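Side-chain contact in N-acetylneuraminate lyase (PDB 5ZKA), which belongs to the dihydrodipicolinate synthetase family of TIM-barrel enzymes and is a lyase of the aldolase type: residues A[188-191]-A[192-196]. Numbering follows the deposited sequence.
Sequences ERVR and KAFPD
Val-190 CG1 meets the Phe-194 ring at its edge, in the ring plane, 3.7 Å from Phe-194 CD2, while the methyl of Ala-193 sits above the ring centre on one face. A chi1 of -46° sets Phe-194 CG beside its own backbone N, which turns the ring back along the helix toward Val-190. The Arg-191 guanidinium presents its edge to the Phe-194 carbonyl: Arg-191 NH2 donates to Phe-194 O over 2.9 Å, with the acceptor 5° out of the guanidinium plane. Bends at chi2 and chi3 of Arg-191 fold the chain forward past the helix end. The same NH2 also donates to Lys-197 O, and NH1 pairs with Asp-216. The third flat group, the Arg-189 guanidinium, has Glu-188 at its edge. Arg-189 NE reaches Glu-188 OE1 at 2.8 Å and Arg-189 NH2 reaches Glu-188 OE2 at 2.9 Å, a two-bond salt bridge that meets both oxygens on the syn side. Lys-192 runs alongside, pointing the same way, and Lys-192 CD approaches Arg-189 NH2 at 3.5 Å.

Backbone i to i+4 bonds from Lys-192 N to Glu-188 O and Ala-193 N to Arg-189 O continue the helix. The last of this series, Phe-194 N to Val-190 O at 3.0 Å, closes it just as Phe-194 leaves helical angles. This is the C-terminal end of helix 184-193 on the outside of the barrel. Phe-194 and Val-190 pack on Leu-162 of helix 162-169, whereas polar side chains of another protein chain hydrogen-bond Glu-188 and its acidic side chains pair with Arg-189.

Chemically, then, the Glu-188 and Arg-189 ion pair faces the other protein chain, while Arg-191, its charge paired with Asp-216, ties the turn after the helix through the Phe-194 carbonyl.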
# COMPACT_ATOMS: atom_id res chain seq x y z
N GLU A 188 -0.67 7.87 4.72
CA GLU A 188 0.17 9.05 4.78
C GLU A 188 -0.64 10.31 5.10
O GLU A 188 -0.17 11.20 5.82
CB GLU A 188 0.93 9.20 3.45
CG GLU A 188 1.82 10.46 3.34
CD GLU A 188 1.02 11.72 3.01
OE1 GLU A 188 0.02 11.61 2.28
OE2 GLU A 188 1.39 12.81 3.51
N ARG A 189 -1.86 10.42 4.56
CA ARG A 189 -2.68 11.61 4.81
C ARG A 189 -3.12 11.68 6.27
O ARG A 189 -3.14 12.77 6.86
CB ARG A 189 -3.92 11.62 3.90
CG ARG A 189 -3.63 11.84 2.41
CD ARG A 189 -3.36 13.31 2.10
NE ARG A 189 -1.96 13.65 2.32
CZ ARG A 189 -1.50 14.89 2.41
NH1 ARG A 189 -2.34 15.92 2.30
NH2 ARG A 189 -0.22 15.11 2.63
N VAL A 190 -3.48 10.54 6.87
CA VAL A 190 -3.84 10.51 8.29
C VAL A 190 -2.63 10.86 9.15
O VAL A 190 -2.75 11.64 10.10
CB VAL A 190 -4.42 9.14 8.65
CG1 VAL A 190 -4.64 9.03 10.16
CG2 VAL A 190 -5.74 8.92 7.90
N ARG A 191 -1.46 10.32 8.81
CA ARG A 191 -0.24 10.64 9.55
C ARG A 191 0.06 12.13 9.52
O ARG A 191 0.42 12.72 10.54
CB ARG A 191 0.96 9.85 9.00
CG ARG A 191 2.32 10.27 9.58
CD ARG A 191 2.57 9.73 11.00
NE ARG A 191 1.64 10.30 11.98
CZ ARG A 191 1.37 9.75 13.15
NH1 ARG A 191 1.98 8.62 13.51
NH2 ARG A 191 0.47 10.32 13.97
N LYS A 192 -0.09 12.75 8.35
CA LYS A 192 0.20 14.18 8.25
C LYS A 192 -0.84 15.02 8.96
O LYS A 192 -0.50 16.02 9.60
CB LYS A 192 0.30 14.62 6.79
CG LYS A 192 0.85 16.04 6.65
CD LYS A 192 0.12 16.85 5.60
CE LYS A 192 0.27 18.34 5.86
NZ LYS A 192 1.65 18.72 6.25
N ALA A 193 -2.11 14.65 8.85
CA ALA A 193 -3.18 15.48 9.40
C ALA A 193 -3.26 15.42 10.92
O ALA A 193 -3.76 16.36 11.54
CB ALA A 193 -4.52 15.07 8.80
N PHE A 194 -2.81 14.32 11.53
CA PHE A 194 -2.98 14.08 12.96
C PHE A 194 -1.65 13.65 13.56
O PHE A 194 -1.48 12.50 13.99
CB PHE A 194 -4.07 13.03 13.20
CG PHE A 194 -5.31 13.27 12.38
CD1 PHE A 194 -6.15 14.34 12.65
CD2 PHE A 194 -5.64 12.42 11.33
CE1 PHE A 194 -7.29 14.58 11.89
CE2 PHE A 194 -6.77 12.65 10.56
CZ PHE A 194 -7.59 13.72 10.84
N PRO A 195 -0.66 14.55 13.60
CA PRO A 195 0.66 14.17 14.15
C PRO A 195 0.63 13.88 15.63
O PRO A 195 1.60 13.29 16.14
CB PRO A 195 1.53 15.39 13.84
CG PRO A 195 0.57 16.53 13.77
CD PRO A 195 -0.68 15.96 13.16
N ASP A 196 -0.43 14.24 16.35
CA ASP A 196 -0.51 14.01 17.79
C ASP A 196 -1.17 12.68 18.14
O ASP A 196 -1.24 12.35 19.33
CB ASP A 196 -1.27 15.15 18.47
CG ASP A 196 -2.68 15.33 17.92
OD1 ASP A 196 -2.88 15.08 16.71
OD2 ASP A 196 -3.59 15.72 18.70